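Local structure of PaxB (Photorhabdus luminescens, 6EK4) at residues Q315-N318 / T319-K323; K174-L177 / V178-N182; Q290-K293 / E294-T297; E41-Q44 / E45-R49. The protein is one component of a two-component alpha-helical pore-forming toxin of the YaxAB type and probably helps to perforate target membranes. All coordinates share one frame; numbering follows the deposited sequence.

In the fold
Along the chain the order is contact 4, contact 2, contact 3, contact 1, each belonging to one helix of an elongated, almost wholly helical protein. Contacts 3 and 1 share helix 247-321, with centres about 39 Å apart and contact 1 at its C-terminal end; contact 4 opens helix 42-73 and contact 2 belongs to helix 149-193. Contacts 1 and 2, about 90 Å apart between centres, lie on opposite sides of the chain's centre, so together they span much of the molecule. Contacts 3 and 4 do touch: I291 CD1 packs on T47 CG2 at 3.7 Å, joining helix 247-321 to helix 42-73. This elongated build agrees with an alpha-helical pore-forming toxin.

Contact 1 of 4, residues Q315-N318 / T319-K323; sequences QLQN and TIDGK
Q317 brings its amide across the carboxylate of D321, one helical turn further on, the two side chains meeting at about a right angle. The evidence for a real bond is the distance of 3.0 Å from Q317 NE2 to D321 OD1 with an N-H...O angle of 152°. The nitrogen arrives on the syn side of the oxygen but tilted out of the carboxylate plane; the two flat groups are turned 47° against each other. A bend in the glutamine makes this possible: CG stands opposite the backbone N, and a chi2 of 65° then turns the amide along the helix toward the aspartate. The bond probably limits the rotation of both groups.

On another side of the helix, T319 turns its hydroxyl back to the main chain, with OG1 donating to Q315 O at 2.9 Å. The backbone bonding is irregular: I320 N reaches Q317 O, three residues back, at 3.2 Å from above the carbonyl plane, while its four-residue bond to L316 O, at 3.5 Å, is weak.

L316 is buried, touching V119 and V122 of helix 101-141 and L329 and I332 of helix 326-348, while the amide oxygen of Q315 is bound by Y14. D321 is exposed and Q317 partly so, its side chain touching I123. Amides reaching carbonyls only three residues back and G322 already in loop conformation are together characteristic of the weakly bonded C-terminal part of a long helix, here helix 247-321, shortly before the chain turns into helix 326-348.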
loop_
_atom_site.group_PDB
_atom_site.type_symbol
_atom_site.label_atom_id
_atom_site.label_comp_id
_atom_site.label_asym_id
_atom_site.label_seq_id
_atom_site.Cartn_x
_atom_site.Cartn_y
_atom_site.Cartn_z
ATOM N N GLN A 315 27.198 -0.255 27.821
ATOM C CA GLN A 315 26.956 0.393 29.112
ATOM C C GLN A 315 27.434 -0.496 30.261
ATOM O O GLN A 315 28.062 -0.017 31.209
ATOM C CB GLN A 315 25.468 0.711 29.275
ATOM C CG GLN A 315 25.148 1.679 30.399
ATOM C CD GLN A 315 23.692 2.111 30.399
ATOM O OE1 GLN A 315 22.813 1.373 29.951
ATOM N NE2 GLN A 315 23.429 3.312 30.906
ATOM N N LEU A 316 27.135 -1.790 30.167
ATOM C CA LEU A 316 27.598 -2.771 31.149
ATOM C C LEU A 316 29.087 -3.077 30.978
ATOM O O LEU A 316 29.762 -3.440 31.942
ATOM C CB LEU A 316 26.790 -4.069 31.036
ATOM C CG LEU A 316 25.286 -3.955 31.298
ATOM C CD1 LEU A 316 24.579 -5.248 30.926
ATOM C CD2 LEU A 316 25.007 -3.599 32.749
ATOM N N GLN A 317 29.588 -2.937 29.752
ATOM C CA GLN A 317 31.008 -3.149 29.462
ATOM C C GLN A 317 31.870 -2.114 30.184
ATOM O O GLN A 317 32.868 -2.462 30.812
ATOM C CB GLN A 317 31.265 -3.079 27.952
ATOM C CG GLN A 317 32.676 -3.463 27.523
ATOM C CD GLN A 317 33.005 -4.919 27.799
ATOM O OE1 GLN A 317 32.174 -5.804 27.604
ATOM N NE2 GLN A 317 34.228 -5.173 28.250
ATOM N N ASN A 318 31.468 -0.848 30.097
ATOM C CA ASN A 318 32.202 0.249 30.732
ATOM C C ASN A 318 32.165 0.199 32.261
ATOM O O ASN A 318 33.022 0.785 32.925
ATOM C CB ASN A 318 31.672 1.603 30.243
ATOM C CG ASN A 318 31.906 1.823 28.757
ATOM O OD1 ASN A 318 32.789 1.211 28.156
ATOM N ND2 ASN A 318 31.110 2.703 28.157
ATOM N N THR A 319 31.172 -0.497 32.812
ATOM C CA THR A 319 31.072 -0.698 34.256
ATOM C C THR A 319 32.136 -1.677 34.762
ATOM O O THR A 319 32.629 -1.534 35.883
ATOM C CB THR A 319 29.676 -1.220 34.655
ATOM O OG1 THR A 319 28.667 -0.388 34.068
ATOM C CG2 THR A 319 29.502 -1.225 36.170
ATOM N N ILE A 320 32.487 -2.662 33.935
ATOM C CA ILE A 320 33.453 -3.697 34.321
ATOM C C ILE A 320 34.811 -3.586 33.612
ATOM O O ILE A 320 35.654 -4.474 33.756
ATOM C CB ILE A 320 32.873 -5.119 34.117
ATOM C CG1 ILE A 320 32.680 -5.442 32.629
ATOM C CG2 ILE A 320 31.557 -5.263 34.870
ATOM C CD1 ILE A 320 32.421 -6.908 32.358
ATOM N N ASP A 321 35.024 -2.512 32.852
ATOM C CA ASP A 321 36.332 -2.258 32.237
ATOM C C ASP A 321 37.328 -1.828 33.309
ATOM O O ASP A 321 38.374 -2.454 33.479
ATOM C CB ASP A 321 36.242 -1.177 31.148
ATOM C CG ASP A 321 35.691 -1.703 29.828
ATOM O OD1 ASP A 321 35.758 -2.927 29.578
ATOM O OD2 ASP A 321 35.194 -0.880 29.028
ATOM N N GLY A 322 36.986 -0.761 34.027
ATOM C CA GLY A 322 37.830 -0.237 35.099
ATOM C C GLY A 322 37.438 -0.792 36.455
ATOM O O GLY A 322 37.223 -1.998 36.603
ATOM N N LYS A 323 37.343 0.092 37.447
ATOM C CA LYS A 323 36.998 -0.303 38.812
ATOM C C LYS A 323 35.502 -0.595 38.908
ATOM O O LYS A 323 34.688 0.104 38.304
ATOM C CB LYS A 323 37.387 0.798 39.807
ATOM C CG LYS A 323 37.859 0.277 41.155
ATOM C CD LYS A 323 39.286 -0.247 41.069
ATOM C CE LYS A 323 39.710 -0.938 42.354
ATOM N NZ LYS A 323 41.052 -1.568 42.220
#

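Contact 2 of 4, residues K174-L177 / V178-N182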
loop_
_atom_site.group_PDB
_atom_site.type_symbol
_atom_site.label_atom_id
_atom_site.label_comp_id
_atom_site.label_asym_id
_atom_site.label_seq_id
_atom_site.Cartn_x
_atom_site.Cartn_y
_atom_site.Cartn_z
ATOM N N LYS A 174 -20.906 8.518 -30.412
ATOM C CA LYS A 174 -22.107 7.689 -30.336
ATOM C C LYS A 174 -23.333 8.556 -30.058
ATOM O O LYS A 174 -24.379 8.376 -30.681
ATOM C CB LYS A 174 -21.977 6.628 -29.240
ATOM C CG LYS A 174 -22.927 5.448 -29.401
ATOM C CD LYS A 174 -23.520 4.986 -28.076
ATOM C CE LYS A 174 -22.459 4.552 -27.076
ATOM N NZ LYS A 174 -23.064 4.089 -25.796
ATOM N N ALA A 175 -23.193 9.497 -29.124
ATOM C CA ALA A 175 -24.283 10.405 -28.756
ATOM C C ALA A 175 -24.783 11.232 -29.942
ATOM O O ALA A 175 -25.978 11.521 -30.036
ATOM C CB ALA A 175 -23.849 11.322 -27.622
ATOM N N LYS A 176 -23.874 11.608 -30.840
ATOM C CA LYS A 176 -24.246 12.336 -32.054
ATOM C C LYS A 176 -25.002 11.428 -33.027
ATOM O O LYS A 176 -26.009 11.830 -33.608
ATOM C CB LYS A 176 -23.010 12.915 -32.752
ATOM C CG LYS A 176 -23.344 14.002 -33.769
ATOM C CD LYS A 176 -22.661 13.780 -35.110
ATOM C CE LYS A 176 -23.236 14.696 -36.181
ATOM N NZ LYS A 176 -22.852 14.265 -37.553
ATOM N N LEU A 177 -24.504 10.209 -33.206
ATOM C CA LEU A 177 -25.156 9.225 -34.073
ATOM C C LEU A 177 -26.529 8.796 -33.546
ATOM O O LEU A 177 -27.408 8.446 -34.332
ATOM C CB LEU A 177 -24.260 7.993 -34.265
ATOM C CG LEU A 177 -23.253 8.012 -35.423
ATOM C CD1 LEU A 177 -22.648 9.389 -35.664
ATOM C CD2 LEU A 177 -22.162 6.981 -35.175
ATOM N N VAL A 178 -26.708 8.823 -32.225
ATOM C CA VAL A 178 -27.987 8.455 -31.609
ATOM C C VAL A 178 -29.087 9.458 -31.965
ATOM O O VAL A 178 -30.212 9.053 -32.267
ATOM C CB VAL A 178 -27.870 8.301 -30.071
ATOM C CG1 VAL A 178 -29.244 8.224 -29.411
ATOM C CG2 VAL A 178 -27.055 7.063 -29.720
ATOM N N VAL A 179 -28.775 10.754 -31.930
ATOM C CA VAL A 179 -29.762 11.771 -32.318
ATOM C C VAL A 179 -29.990 11.760 -33.832
ATOM O O VAL A 179 -31.128 11.858 -34.281
ATOM C CB VAL A 179 -29.418 13.198 -31.807
ATOM C CG1 VAL A 179 -29.275 13.198 -30.291
ATOM C CG2 VAL A 179 -28.161 13.764 -32.455
ATOM N N ASP A 180 -28.915 11.607 -34.608
ATOM C CA ASP A 180 -29.016 11.496 -36.070
ATOM C C ASP A 180 -29.899 10.317 -36.481
ATOM O O ASP A 180 -30.648 10.401 -37.455
ATOM C CB ASP A 180 -27.626 11.345 -36.703
ATOM C CG ASP A 180 -26.794 12.615 -36.611
ATOM O OD1 ASP A 180 -27.184 13.545 -35.874
ATOM O OD2 ASP A 180 -25.738 12.679 -37.277
ATOM N N ARG A 181 -29.796 9.220 -35.733
ATOM C CA ARG A 181 -30.664 8.061 -35.923
ATOM C C ARG A 181 -32.103 8.390 -35.524
ATOM O O ARG A 181 -33.040 8.067 -36.255
ATOM C CB ARG A 181 -30.144 6.869 -35.109
ATOM C CG ARG A 181 -31.115 5.706 -34.969
ATOM C CD ARG A 181 -30.468 4.542 -34.240
ATOM N NE ARG A 181 -31.456 3.669 -33.604
ATOM C CZ ARG A 181 -32.073 3.927 -32.449
ATOM N NH1 ARG A 181 -31.821 5.047 -31.774
ATOM N NH2 ARG A 181 -32.954 3.057 -31.964
ATOM N N ASN A 182 -32.272 9.029 -34.368
ATOM C CA ASN A 182 -33.603 9.383 -33.867
ATOM C C ASN A 182 -34.332 10.415 -34.732
ATOM O O ASN A 182 -35.561 10.463 -34.730
ATOM C CB ASN A 182 -33.528 9.877 -32.415
ATOM C CG ASN A 182 -33.278 8.752 -31.421
ATOM O OD1 ASN A 182 -33.491 7.576 -31.722
ATOM N ND2 ASN A 182 -32.829 9.113 -30.225
#
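K176 and D180, one turn apart, form the salt bridge of this contact: K176 NZ lies 3.3 Å from D180 OD2, and as a hydrogen bond the pair is weak. The side chains cross obliquely, the lysine coming over with its last carbons, so that K176 CE stands 3.4 Å from D180 OD2. The lysine CG leaves opposite the backbone N and the chain then bends at chi2 (-131°), which carries the ammonium group up the helix to the carboxylate. K176 is exposed and D180 partly so, and solvent probably competes for the charges.

Backbone bonds hold the turn beneath. D180 N donates to K176 O at 3.1 Å and nearly straight, at 167°. V178 N to K174 O, at 2.8 Å, and R181 N to L177 O, at 2.9 Å, continue the regular pattern, whereas V179 N to A175 O is long and weak.

The polar ends of K174 and R181 show which way the neighbouring helix runs. K174 NZ bonds N265 and also pairs with E171, L177 packs on I261 and I264, and R181 pairs with D258: residue numbers rise on one helix as they fall on the other. Helices 149-193 and 247-321 are therefore an antiparallel pair here, part of the elongated helical body, well away from the centre of the chain.

Methyl contacts within the turn are mostly with carbonyl oxygens. V178 CG2, set beside its own backbone N, leans on K174 O, and V179, at the surface, directs CG2 to the carbonyl of K176. The apolar approach is that of V178 CG2 to K174 CD, at 4.4 Å.

Contact 3 of 4, residues Q290-K293 / E294-T297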
loop_
_atom_site.group_PDB
_atom_site.type_symbol
_atom_site.label_atom_id
_atom_site.label_comp_id
_atom_site.label_asym_id
_atom_site.label_seq_id
_atom_site.Cartn_x
_atom_site.Cartn_y
_atom_site.Cartn_z
ATOM N N GLN A 290 3.378 1.147 -1.166
ATOM C CA GLN A 290 2.964 1.135 0.234
ATOM C C GLN A 290 3.776 0.122 1.043
ATOM O O GLN A 290 4.120 0.387 2.193
ATOM C CB GLN A 290 1.465 0.827 0.348
ATOM C CG GLN A 290 0.892 0.946 1.756
ATOM C CD GLN A 290 1.081 2.322 2.368
ATOM O OE1 GLN A 290 1.393 2.448 3.554
ATOM N NE2 GLN A 290 0.898 3.364 1.563
ATOM N N ILE A 291 4.080 -1.028 0.444
ATOM C CA ILE A 291 4.910 -2.049 1.095
ATOM C C ILE A 291 6.301 -1.502 1.435
ATOM O O ILE A 291 6.849 -1.820 2.490
ATOM C CB ILE A 291 5.018 -3.336 0.238
ATOM C CG1 ILE A 291 3.725 -4.148 0.359
ATOM C CG2 ILE A 291 6.200 -4.199 0.667
ATOM C CD1 ILE A 291 3.583 -5.255 -0.666
ATOM N N ASP A 292 6.859 -0.680 0.549
ATOM C CA ASP A 292 8.152 -0.044 0.805
ATOM C C ASP A 292 8.060 0.970 1.946
ATOM O O ASP A 292 8.990 1.096 2.745
ATOM C CB ASP A 292 8.686 0.647 -0.451
ATOM C CG ASP A 292 10.140 1.064 -0.309
ATOM O OD1 ASP A 292 11.013 0.174 -0.230
ATOM O OD2 ASP A 292 10.413 2.283 -0.274
ATOM N N LYS A 293 6.942 1.692 2.016
ATOM C CA LYS A 293 6.724 2.679 3.076
ATOM C C LYS A 293 6.437 2.021 4.425
ATOM O O LYS A 293 6.835 2.543 5.468
ATOM C CB LYS A 293 5.596 3.642 2.696
ATOM C CG LYS A 293 5.964 4.586 1.560
ATOM C CD LYS A 293 4.792 5.460 1.143
ATOM C CE LYS A 293 5.150 6.322 -0.057
ATOM N NZ LYS A 293 3.986 7.102 -0.562
ATOM N N GLU A 294 5.746 0.883 4.405
ATOM C CA GLU A 294 5.529 0.091 5.618
ATOM C C GLU A 294 6.834 -0.561 6.080
ATOM O O GLU A 294 7.081 -0.684 7.281
ATOM C CB GLU A 294 4.460 -0.983 5.391
ATOM C CG GLU A 294 3.063 -0.446 5.093
ATOM C CD GLU A 294 2.371 0.175 6.294
ATOM O OE1 GLU A 294 2.918 0.127 7.416
ATOM O OE2 GLU A 294 1.261 0.721 6.108
ATOM N N ARG A 295 7.663 -0.979 5.124
ATOM C CA ARG A 295 8.973 -1.552 5.435
ATOM C C ARG A 295 9.899 -0.512 6.062
ATOM O O ARG A 295 10.648 -0.819 6.986
ATOM C CB ARG A 295 9.628 -2.136 4.181
ATOM C CG ARG A 295 11.023 -2.693 4.428
ATOM C CD ARG A 295 11.557 -3.467 3.239
ATOM N NE ARG A 295 11.759 -2.618 2.068
ATOM C CZ ARG A 295 12.378 -3.003 0.953
ATOM N NH1 ARG A 295 12.875 -4.233 0.841
ATOM N NH2 ARG A 295 12.508 -2.150 -0.057
ATOM N N THR A 296 9.853 0.712 5.544
ATOM C CA THR A 296 10.637 1.813 6.098
ATOM C C THR A 296 10.212 2.115 7.536
ATOM O O THR A 296 11.054 2.396 8.388
ATOM C CB THR A 296 10.499 3.088 5.238
ATOM O OG1 THR A 296 10.941 2.814 3.903
ATOM C CG2 THR A 296 11.327 4.232 5.812
ATOM N N THR A 297 8.908 2.043 7.801
ATOM C CA THR A 297 8.368 2.323 9.132
ATOM C C THR A 297 8.819 1.297 10.172
ATOM O O THR A 297 9.214 1.672 11.277
ATOM C CB THR A 297 6.826 2.383 9.111
ATOM O OG1 THR A 297 6.400 3.470 8.282
ATOM C CG2 THR A 297 6.260 2.576 10.514
HETATM O O HOH W 1 11.938 0.145 2.632
#
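D292 and R295 make the firm side of this contact. R295 NH2 donates to D292 OD1 at 2.8 Å and 159°, the oxygen lying at the edge of the guanidinium and close to its plane, although the carboxylate is turned 73° from it. The arginine chain is straight as far as CD and bends at chi3 (65°), which swings the group back toward the aspartate. A water bridges the pair a second time, accepting from R295 NE at 2.8 Å and donating to D292 OD1 at 3.0 Å. R295 NH1 is taken by the carbonyls of V143 and V140, and I145 packs against the pair. Helices 42-73 and 19-35 cover I291 and E294 respectively.

The loose side is confined to K293, which runs out extended at the surface, and T296, exposed although its hydroxyl turns inward: OG1 donates to D292 O at 2.8 Å, from the opposite face to its own backbone N. T297 treats K293 O in the same way.

Every nitrogen of the buried guanidinium thus has a partner. Its charge is probably balanced by D292 and further offset by carbonyls, which would tie helix 247-321 to the C-terminal end of helix 101-141 and the loop that follows.

Contact 4 of 4, residues E41-Q44 / E45-R49; sequences EIIQ and EKTLR
T47 is bound back to the preceding turn through both its backbone and its side chain. Its N donates to I43 O at 2.9 Å and 158°, while OG1 stands almost equally near two carbonyl oxygens, 2.9 Å from I43 O and 2.8 Å from Q44 O. Which of them receives the single hydroxyl proton is not settled. A chi1 of 48° sets OG1 between the backbone N and the carbonyl carbon, and this brings it within range of both.

E45 N to E41 O and K46 N to I42 O, each 2.9 Å, are the first bonds of the turn. A salt bridge lies within 45-49: R49 NH2 meets E45 OE2 at 2.8 Å from above the carboxylate plane. Both residues also touch a crystal neighbour, so the lattice may have helped to choose their conformation.

This is the N-terminal start of helix 42-73. E41 occupies the N-cap position, and its positive phi (85°) sets it apart from the helical residues that follow.

Packing takes over further out. The extended K46 lays its CE against I42 CG1 at 4.0 Å; its NZ ends on the carbonyl of V144, and its side chain touches V143 and I145 of the same loop. On the buried side I43 CG2 approaches T47 CG2 at 4.2 Å; I43 then rests on V288 of helix 247-321, and T47 reaches S33 of helix 19-35.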
loop_
_atom_site.group_PDB
_atom_site.type_symbol
_atom_site.label_atom_id
_atom_site.label_comp_id
_atom_site.label_asym_id
_atom_site.label_seq_id
_atom_site.Cartn_x
_atom_site.Cartn_y
_atom_site.Cartn_z
ATOM N N GLU A 41 4.762 -10.435 -11.289
ATOM C CA GLU A 41 5.142 -11.810 -10.906
ATOM C C GLU A 41 6.429 -11.881 -10.080
ATOM O O GLU A 41 6.423 -12.429 -8.974
ATOM C CB GLU A 41 5.227 -12.747 -12.121
ATOM C CG GLU A 41 5.090 -14.228 -11.791
ATOM C CD GLU A 41 3.678 -14.623 -11.388
ATOM O OE1 GLU A 41 3.307 -14.410 -10.214
ATOM O OE2 GLU A 41 2.942 -15.162 -12.244
ATOM N N ILE A 42 7.529 -11.355 -10.614
ATOM C CA ILE A 42 8.775 -11.256 -9.845
ATOM C C ILE A 42 8.589 -10.293 -8.669
ATOM O O ILE A 42 9.130 -10.521 -7.587
ATOM C CB ILE A 42 9.984 -10.835 -10.721
ATOM C CG1 ILE A 42 11.304 -11.020 -9.961
ATOM C CG2 ILE A 42 9.856 -9.392 -11.193
ATOM C CD1 ILE A 42 11.599 -12.450 -9.559
ATOM N N ILE A 43 7.814 -9.231 -8.887
ATOM C CA ILE A 43 7.441 -8.306 -7.818
ATOM C C ILE A 43 6.534 -9.018 -6.815
ATOM O O ILE A 43 6.675 -8.839 -5.605
ATOM C CB ILE A 43 6.719 -7.053 -8.373
ATOM C CG1 ILE A 43 7.666 -6.221 -9.254
ATOM C CG2 ILE A 43 6.155 -6.193 -7.245
ATOM C CD1 ILE A 43 8.765 -5.493 -8.504
ATOM N N GLN A 44 5.610 -9.827 -7.330
ATOM C CA GLN A 44 4.706 -10.613 -6.490
ATOM C C GLN A 44 5.479 -11.564 -5.574
ATOM O O GLN A 44 5.112 -11.746 -4.417
ATOM C CB GLN A 44 3.725 -11.410 -7.355
ATOM C CG GLN A 44 2.425 -11.764 -6.654
ATOM C CD GLN A 44 1.443 -12.457 -7.578
ATOM O OE1 GLN A 44 0.431 -11.878 -7.974
ATOM N NE2 GLN A 44 1.745 -13.702 -7.940
ATOM N N GLU A 45 6.546 -12.161 -6.100
ATOM C CA GLU A 45 7.392 -13.060 -5.318
ATOM C C GLU A 45 8.249 -12.288 -4.315
ATOM O O GLU A 45 8.378 -12.697 -3.162
ATOM C CB GLU A 45 8.292 -13.888 -6.238
ATOM C CG GLU A 45 9.002 -15.034 -5.531
ATOM C CD GLU A 45 10.023 -15.732 -6.407
ATOM O OE1 GLU A 45 9.823 -15.798 -7.638
ATOM O OE2 GLU A 45 11.029 -16.228 -5.857
ATOM N N LYS A 46 8.836 -11.178 -4.760
ATOM C CA LYS A 46 9.681 -10.351 -3.895
ATOM C C LYS A 46 8.902 -9.757 -2.720
ATOM O O LYS A 46 9.434 -9.653 -1.616
ATOM C CB LYS A 46 10.353 -9.229 -4.693
ATOM C CG LYS A 46 11.530 -9.685 -5.544
ATOM C CD LYS A 46 12.312 -8.494 -6.068
ATOM C CE LYS A 46 13.284 -8.886 -7.168
ATOM N NZ LYS A 46 14.081 -7.721 -7.644
ATOM N N THR A 47 7.653 -9.364 -2.959
ATOM C CA THR A 47 6.800 -8.835 -1.892
ATOM C C THR A 47 6.485 -9.904 -0.846
ATOM O O THR A 47 6.383 -9.602 0.343
ATOM C CB THR A 47 5.479 -8.259 -2.441
ATOM O OG1 THR A 47 4.882 -9.197 -3.344
ATOM C CG2 THR A 47 5.727 -6.944 -3.165
ATOM N N LEU A 48 6.337 -11.149 -1.293
ATOM C CA LEU A 48 6.136 -12.274 -0.378
ATOM C C LEU A 48 7.395 -12.562 0.446
ATOM O O LEU A 48 7.295 -13.005 1.588
ATOM C CB LEU A 48 5.697 -13.532 -1.138
ATOM C CG LEU A 48 4.300 -13.482 -1.768
ATOM C CD1 LEU A 48 4.094 -14.659 -2.710
ATOM C CD2 LEU A 48 3.211 -13.449 -0.705
ATOM N N ARG A 49 8.571 -12.313 -0.132
ATOM C CA ARG A 49 9.829 -12.430 0.609
ATOM C C ARG A 49 9.910 -11.383 1.715
ATOM O O ARG A 49 10.369 -11.675 2.820
ATOM C CB ARG A 49 11.038 -12.268 -0.316
ATOM C CG ARG A 49 11.249 -13.398 -1.308
ATOM C CD ARG A 49 12.416 -13.080 -2.228
ATOM N NE ARG A 49 12.476 -13.956 -3.396
ATOM C CZ ARG A 49 13.253 -13.750 -4.458
ATOM N NH1 ARG A 49 14.053 -12.689 -4.521
ATOM N NH2 ARG A 49 13.229 -14.608 -5.471
#